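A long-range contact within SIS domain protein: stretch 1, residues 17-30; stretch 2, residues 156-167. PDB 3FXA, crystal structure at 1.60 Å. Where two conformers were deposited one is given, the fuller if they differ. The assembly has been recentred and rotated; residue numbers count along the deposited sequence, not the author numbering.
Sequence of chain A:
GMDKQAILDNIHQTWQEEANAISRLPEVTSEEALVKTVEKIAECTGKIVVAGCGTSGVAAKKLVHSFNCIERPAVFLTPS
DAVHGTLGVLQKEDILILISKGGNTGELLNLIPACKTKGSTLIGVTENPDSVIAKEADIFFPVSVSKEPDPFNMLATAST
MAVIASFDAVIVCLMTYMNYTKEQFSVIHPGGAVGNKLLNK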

ATOM      1  N   GLU A  17      -9.424 -10.707  27.156  1.00 16.22           N
ATOM      2  CA  GLU A  17      -8.007 -11.043  26.942  1.00 18.03           C
ATOM      3  C   GLU A  17      -7.212  -9.894  26.298  1.00 17.02           C
ATOM      4  O   GLU A  17      -6.067  -9.632  26.699  1.00 19.73           O
ATOM      5  CB  GLU A  17      -7.850 -12.356  26.165  1.00 17.41           C
ATOM      6  CG  GLU A  17      -8.406 -13.572  26.914  1.00 21.80           C
ATOM      7  CD  GLU A  17      -8.145 -14.899  26.223  1.00 29.23           C
ATOM      8  OE1 GLU A  17      -7.067 -15.080  25.621  1.00 32.16           O
ATOM      9  OE2 GLU A  17      -9.015 -15.787  26.327  1.00 34.45           O
ATOM     10  N   GLU A  18      -7.810  -9.203  25.325  1.00 16.13           N
ATOM     11  CA  GLU A  18      -7.157  -8.034  24.694  1.00 15.52           C
ATOM     12  C   GLU A  18      -6.996  -6.883  25.688  1.00 15.60           C
ATOM     13  O   GLU A  18      -5.923  -6.296  25.777  1.00 16.65           O
ATOM     14  CB  GLU A  18      -7.885  -7.591  23.425  1.00 15.00           C
ATOM     15  CG  GLU A  18      -7.680  -8.619  22.320  1.00 17.12           C
ATOM     16  CD  GLU A  18      -8.145  -8.132  20.971  1.00 20.34           C
ATOM     17  OE1 GLU A  18      -9.170  -7.431  20.864  1.00 15.55           O
ATOM     18  OE2 GLU A  18      -7.458  -8.469  19.999  1.00 19.86           O
ATOM     19  N   ALA A  19      -8.045  -6.586  26.461  1.00 16.88           N
ATOM     20  CA  ALA A  19      -7.931  -5.553  27.501  1.00 17.11           C
ATOM     21  C   ALA A  19      -6.815  -5.898  28.493  1.00 17.36           C
ATOM     22  O   ALA A  19      -6.020  -5.020  28.854  1.00 18.72           O
ATOM     23  CB  ALA A  19      -9.261  -5.369  28.245  1.00 15.58           C
ATOM     24  N   ASN A  20      -6.744  -7.165  28.907  1.00 15.17           N
ATOM     25  CA  ASN A  20      -5.725  -7.643  29.866  1.00 17.02           C
ATOM     26  C   ASN A  20      -4.314  -7.472  29.307  1.00 18.45           C
ATOM     27  O   ASN A  20      -3.404  -7.061  30.036  1.00 18.37           O
ATOM     28  CB  ASN A  20      -5.942  -9.111  30.276  1.00 17.50           C
ATOM     29  CG  ASN A  20      -7.202  -9.337  31.165  1.00 22.82           C
ATOM     30  OD1 ASN A  20      -7.848  -8.398  31.658  1.00 26.68           O
ATOM     31  ND2 ASN A  20      -7.535 -10.607  31.368  1.00 29.89           N
ATOM     32  N   ALA A  21      -4.152  -7.780  28.017  1.00 16.85           N
ATOM     33  CA  ALA A  21      -2.863  -7.654  27.308  1.00 17.32           C
ATOM     34  C   ALA A  21      -2.332  -6.215  27.329  1.00 17.40           C
ATOM     35  O   ALA A  21      -1.150  -6.002  27.540  1.00 18.70           O
ATOM     36  CB  ALA A  21      -2.964  -8.188  25.862  1.00 19.57           C
ATOM     37  N   ILE A  22      -3.230  -5.242  27.178  1.00 17.23           N
ATOM     38  CA  ILE A  22      -2.848  -3.824  27.213  1.00 16.63           C
ATOM     39  C   ILE A  22      -2.618  -3.404  28.657  1.00 15.77           C
ATOM     40  O   ILE A  22      -1.661  -2.691  28.935  1.00 17.32           O
ATOM     41  CB  ILE A  22      -3.920  -2.906  26.619  1.00 17.72           C
ATOM     42  CG1 ILE A  22      -4.175  -3.286  25.169  1.00 19.60           C
ATOM     43  CG2 ILE A  22      -3.509  -1.418  26.703  1.00 18.42           C
ATOM     44  CD1 ILE A  22      -5.254  -2.540  24.606  1.00 27.87           C
ATOM     45  N   SER A  23      -3.507  -3.823  29.566  1.00 17.17           N
ATOM     46  CA  SER A  23      -3.339  -3.457  30.977  0.50 17.02           C
ATOM     47  C   SER A  23      -2.014  -3.960  31.564  1.00 16.90           C
ATOM     48  O   SER A  23      -1.449  -3.287  32.426  1.00 16.53           O
ATOM     49  CB  SER A  23      -4.536  -3.870  31.848  0.50 17.85           C
ATOM     50  OG  SER A  23      -4.691  -5.262  31.921  0.50 20.63           O
ATOM     51  N   ARG A  24      -1.491  -5.100  31.077  1.00 15.35           N
ATOM     52  CA  ARG A  24      -0.201  -5.649  31.539  1.00 16.06           C
ATOM     53  C   ARG A  24       1.048  -5.045  30.872  1.00 15.18           C
ATOM     54  O   ARG A  24       2.187  -5.474  31.158  1.00 13.95           O
ATOM     55  CB  ARG A  24      -0.175  -7.172  31.368  1.00 17.68           C
ATOM     56  CG  ARG A  24      -1.066  -7.922  32.339  1.00 21.27           C
ATOM     57  CD  ARG A  24      -0.801  -9.431  32.334  1.00 26.73           C
ATOM     58  NE  ARG A  24       0.567  -9.778  32.762  1.00 30.20           N
ATOM     59  CZ  ARG A  24       1.566 -10.263  31.999  1.00 30.88           C
ATOM     60  NH1 ARG A  24       1.428 -10.535  30.694  1.00 32.42           N
ATOM     61  NH2 ARG A  24       2.748 -10.513  32.570  1.00 33.81           N
ATOM     62  N   LEU A  25       0.884  -4.030  30.015  1.00 13.40           N
ATOM     63  CA  LEU A  25       2.044  -3.454  29.328  1.00 13.89           C
ATOM     64  C   LEU A  25       3.210  -3.008  30.225  1.00 14.62           C
ATOM     65  O   LEU A  25       4.348  -3.262  29.871  1.00 15.20           O
ATOM     66  CB  LEU A  25       1.635  -2.393  28.277  1.00 13.24           C
ATOM     67  CG  LEU A  25       1.053  -2.983  26.988  1.00 15.73           C
ATOM     68  CD1 LEU A  25       0.487  -1.874  26.110  1.00 17.02           C
ATOM     69  CD2 LEU A  25       2.142  -3.748  26.214  1.00 18.86           C
ATOM     70  N   PRO A  26       2.942  -2.409  31.410  1.00 14.91           N
ATOM     71  CA  PRO A  26       4.050  -2.063  32.299  1.00 16.00           C
ATOM     72  C   PRO A  26       4.965  -3.244  32.746  1.00 16.29           C
ATOM     73  O   PRO A  26       6.168  -3.033  32.933  1.00 17.69           O
ATOM     74  CB  PRO A  26       3.337  -1.451  33.509  1.00 15.73           C
ATOM     75  CG  PRO A  26       2.080  -0.912  32.965  1.00 16.50           C
ATOM     76  CD  PRO A  26       1.656  -1.912  31.941  1.00 13.79           C
ATOM     77  N   GLU A  27       4.410  -4.454  32.855  1.00 17.45           N
ATOM     78  CA  GLU A  27       5.149  -5.659  33.264  1.00 19.57           C
ATOM     79  C   GLU A  27       6.005  -6.296  32.160  1.00 19.01           C
ATOM     80  O   GLU A  27       7.050  -6.891  32.460  1.00 20.10           O
ATOM     81  CB  GLU A  27       4.185  -6.728  33.794  1.00 20.99           C
ATOM     82  CG  GLU A  27       3.285  -6.311  34.947  1.00 26.23           C
ATOM     83  CD  GLU A  27       2.253  -7.391  35.302  1.00 33.06           C
ATOM     84  OE1 GLU A  27       2.478  -8.590  34.998  1.00 36.42           O
ATOM     85  OE2 GLU A  27       1.208  -7.032  35.884  1.00 36.39           O
ATOM     86  N   VAL A  28       5.568  -6.143  30.900  1.00 18.23           N
ATOM     87  CA  VAL A  28       6.188  -6.795  29.737  1.00 17.70           C
ATOM     88  C   VAL A  28       7.080  -5.870  28.884  1.00 16.86           C
ATOM     89  O   VAL A  28       7.820  -6.355  28.024  1.00 20.14           O
ATOM     90  CB  VAL A  28       5.099  -7.465  28.868  1.00 17.47           C
ATOM     91  CG1 VAL A  28       4.187  -8.386  29.755  1.00 19.49           C
ATOM     92  CG2 VAL A  28       4.280  -6.412  28.130  1.00 19.51           C
ATOM     93  N   THR A  29       6.998  -4.556  29.107  1.00 14.83           N
ATOM     94  CA  THR A  29       7.867  -3.585  28.465  1.00 13.58           C
ATOM     95  C   THR A  29       9.037  -3.224  29.406  1.00 14.98           C
ATOM     96  O   THR A  29       9.032  -3.575  30.626  1.00 16.70           O
ATOM     97  CB  THR A  29       7.097  -2.307  28.035  1.00 13.87           C
ATOM     98  OG1 THR A  29       6.432  -1.739  29.168  1.00 16.55           O
ATOM     99  CG2 THR A  29       6.045  -2.589  26.973  1.00 12.84           C
ATOM    100  N   SER A  30      10.019  -2.523  28.830  1.00 16.29           N
ATOM    101  CA  SER A  30      11.212  -2.040  29.524  1.00 16.56           C
ATOM    102  C   SER A  30      11.111  -0.543  29.720  1.00 16.01           C
ATOM    103  O   SER A  30      11.014   0.211  28.734  1.00 16.93           O
ATOM    104  CB  SER A  30      12.488  -2.355  28.716  1.00 16.89           C
ATOM    105  OG  SER A  30      13.617  -1.651  29.234  1.00 15.64           O
ATOM    106  N   ALA A 156      -2.356 -13.969  16.697  1.00 24.51           N
ATOM    107  CA  ALA A 156      -1.564 -12.887  17.283  1.00 22.81           C
ATOM    108  C   ALA A 156      -2.322 -11.539  17.403  1.00 21.13           C
ATOM    109  O   ALA A 156      -1.737 -10.485  17.213  1.00 23.09           O
ATOM    110  CB  ALA A 156      -0.215 -12.730  16.518  1.00 23.66           C
ATOM    111  N   THR A 157      -3.617 -11.584  17.737  1.00 16.91           N
ATOM    112  CA  THR A 157      -4.473 -10.389  17.862  1.00 16.62           C
ATOM    113  C   THR A 157      -4.044  -9.564  19.098  1.00 13.91           C
ATOM    114  O   THR A 157      -3.758  -8.368  18.993  1.00 13.88           O
ATOM    115  CB  THR A 157      -5.982 -10.765  17.962  1.00 18.03           C
ATOM    116  OG1 THR A 157      -6.167 -11.739  18.988  1.00 22.32           O
ATOM    117  CG2 THR A 157      -6.524 -11.337  16.635  1.00 19.15           C
ATOM    118  N   ALA A 158      -3.977 -10.206  20.254  1.00 14.59           N
ATOM    119  CA  ALA A 158      -3.492  -9.531  21.464  1.00 14.99           C
ATOM    120  C   ALA A 158      -2.053  -9.002  21.296  1.00 13.51           C
ATOM    121  O   ALA A 158      -1.759  -7.854  21.688  1.00 15.65           O
ATOM    122  CB  ALA A 158      -3.571 -10.454  22.672  1.00 15.43           C
ATOM    123  N   SER A 159      -1.173  -9.810  20.682  1.00 14.85           N
ATOM    124  CA  SER A 159       0.237  -9.399  20.453  1.00 14.88           C
ATOM    125  C   SER A 159       0.315  -8.130  19.606  1.00 15.40           C
ATOM    126  O   SER A 159       1.088  -7.206  19.913  1.00 15.79           O
ATOM    127  CB  SER A 159       1.049 -10.537  19.804  1.00 15.87           C
ATOM    128  OG  SER A 159       2.373 -10.146  19.493  1.00 22.19           O
ATOM    129  N   THR A 160      -0.479  -8.099  18.528  1.00 14.75           N
ATOM    130  CA  THR A 160      -0.551  -6.941  17.640  1.00 14.86           C
ATOM    131  C   THR A 160      -1.029  -5.694  18.379  1.00 13.69           C
ATOM    132  O   THR A 160      -0.421  -4.619  18.259  1.00 16.06           O
ATOM    133  CB  THR A 160      -1.466  -7.230  16.449  1.00 14.84           C
ATOM    134  OG1 THR A 160      -1.032  -8.460  15.833  1.00 14.51           O
ATOM    135  CG2 THR A 160      -1.427  -6.087  15.447  1.00 16.98           C
HETATM  136  N   MSE A 161      -2.087  -5.872  19.176  1.00 15.34           N
HETATM  137  CA  MSE A 161      -2.674  -4.788  19.956  0.50 15.34           C
HETATM  138  C   MSE A 161      -1.673  -4.253  20.981  1.00 15.04           C
HETATM  139  O   MSE A 161      -1.558  -3.036  21.136  1.00 15.17           O
HETATM  140  CB  MSE A 161      -3.963  -5.237  20.647  0.50 14.31           C
HETATM  141  CG  MSE A 161      -4.796  -4.087  21.086  0.50 14.45           C
HETATM  142 SE   MSE A 161      -6.616  -4.651  21.317  0.38 15.60          SE
HETATM  143  CE  MSE A 161      -7.008  -5.256  19.524  0.50 14.80           C
ATOM    144  N   ALA A 162      -0.939  -5.161  21.639  1.00 15.06           N
ATOM    145  CA  ALA A 162       0.093  -4.791  22.623  1.00 14.99           C
ATOM    146  C   ALA A 162       1.199  -3.936  21.964  1.00 14.28           C
ATOM    147  O   ALA A 162       1.626  -2.911  22.509  1.00 15.03           O
ATOM    148  CB  ALA A 162       0.705  -6.019  23.283  1.00 13.47           C
ATOM    149  N   VAL A 163       1.632  -4.339  20.775  1.00 14.93           N
ATOM    150  CA  VAL A 163       2.594  -3.526  20.011  1.00 14.04           C
ATOM    151  C   VAL A 163       2.036  -2.141  19.636  1.00 13.34           C
ATOM    152  O   VAL A 163       2.699  -1.145  19.882  1.00 13.19           O
ATOM    153  CB  VAL A 163       3.138  -4.244  18.739  1.00 13.50           C
ATOM    154  CG1 VAL A 163       4.075  -3.324  17.976  1.00 17.41           C
ATOM    155  CG2 VAL A 163       3.858  -5.521  19.097  1.00 15.39           C
ATOM    156  N   ILE A 164       0.815  -2.085  19.108  1.00 11.88           N
ATOM    157  CA  ILE A 164       0.215  -0.814  18.703  1.00 13.77           C
ATOM    158  C   ILE A 164       0.092   0.093  19.944  1.00 14.16           C
ATOM    159  O   ILE A 164       0.532   1.246  19.910  1.00 13.66           O
ATOM    160  CB  ILE A 164      -1.159  -0.997  18.015  1.00 14.49           C
ATOM    161  CG1 ILE A 164      -0.989  -1.696  16.657  1.00 15.82           C
ATOM    162  CG2 ILE A 164      -1.824   0.365  17.819  1.00 16.53           C
ATOM    163  CD1 ILE A 164      -2.324  -2.042  15.980  1.00 14.10           C
ATOM    164  N   ALA A 165      -0.503  -0.441  21.013  1.00 13.36           N
ATOM    165  CA  ALA A 165      -0.657   0.304  22.273  1.00 14.07           C
ATOM    166  C   ALA A 165       0.667   0.813  22.827  1.00 12.98           C
ATOM    167  O   ALA A 165       0.739   1.953  23.331  1.00 13.56           O
ATOM    168  CB  ALA A 165      -1.340  -0.553  23.319  1.00 13.87           C
ATOM    169  N   SER A 166       1.721  -0.014  22.751  1.00 13.58           N
ATOM    170  CA  SER A 166       3.055   0.404  23.199  1.00 14.04           C
ATOM    171  C   SER A 166       3.510   1.698  22.494  1.00 13.01           C
ATOM    172  O   SER A 166       3.860   2.670  23.130  1.00 14.93           O
ATOM    173  CB  SER A 166       4.089  -0.696  23.000  1.00 15.35           C
ATOM    174  OG  SER A 166       3.830  -1.837  23.783  1.00 15.51           O
ATOM    175  N   PHE A 167       3.410   1.721  21.170  1.00 13.77           N
ATOM    176  CA  PHE A 167       3.800   2.917  20.412  1.00 12.80           C
ATOM    177  C   PHE A 167       2.765   4.057  20.495  1.00 12.96           C
ATOM    178  O   PHE A 167       3.150   5.226  20.427  1.00 14.39           O
ATOM    179  CB  PHE A 167       4.274   2.564  18.986  1.00 13.73           C
ATOM    180  CG  PHE A 167       5.639   1.950  18.977  1.00 13.31           C
ATOM    181  CD1 PHE A 167       5.793   0.592  19.162  1.00 13.02           C
ATOM    182  CD2 PHE A 167       6.787   2.743  18.887  1.00 16.55           C
ATOM    183  CE1 PHE A 167       7.084  -0.003  19.190  1.00 15.83           C
ATOM    184  CE2 PHE A 167       8.069   2.175  18.930  1.00 14.53           C
ATOM    185  CZ  PHE A 167       8.228   0.805  19.074  1.00 19.54           C
TER

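Two helices, far apart in sequence, run in broadly the same direction here, their axes 39° apart and 9.0 Å from each other at closest approach. No hydrogen bond crosses between them; the contact is made by packing, and its first rule is small residues where the backbones come near. Glu18 and Ala158 have CA atoms 5.1 Å apart, Ile22 and Ala162 5.5 Å; at both points the second helix carries an alanine, though the side chains do not meet there. Ala21 and Ala158 pack directly, CB of Ala21 4.0 Å from CB of Ala158.

The second rule is that long side chains reach along the partner. Ile22 sends its CA-to-CB bond sideways, yet its m,t rotamer brings the end nearer: CD1 lies 3.9 Å from CG of Met161, a selenomethionine, while CG2 lies 4.1 Å from CB of Ala165. Ile22 thus touches Met161 and Ala165, residues one turn apart on the partner. Met161 starts toward the first helix and, with chi angles t, t and m, places its CE 3.3 Å from OE2 of Glu18.

Glu18 is the unexpected member, a buried carboxylate with the largest covered area in the contact. Its m,t conformation extends the chain from a sideways start so that OE2 lies 3.4 Å from CB of Thr157. The same oxygen is 3.9 Å from the backbone N of Ala158, too far for a hydrogen bond, so what the glutamate contributes across this interface is close packing.

Leu25 comes after the break at Arg24 and points toward the second helix. In its m,t rotamer the methyls overlap in what they cover: CD1 packs 3.6 Å from CB of Ala165 and 4.1 Å from OG of Ser166, while CD2 sits 4.0 Å from CB of Ala162 and 3.5 Å from OG of Ser166. The hydroxyl that borders these methyls is hydrogen-bonded within its own helix. With chi1 at m, OG of Ser166 donates to O of Ala162 at 2.8 Å.

Thr29 repeats the device where the first stretch leaves helical geometry. Its p rotamer lets OG1 donate to O of Leu25 at 2.7 Å, while CG2 is left to approach OG of Ser166 at 4.0 Å. The pattern is economical: alanines permit closeness, longer side chains fill the space beside them, and the hydroxyls of Ser166 and Thr29 bond to carbonyls of their own stretch.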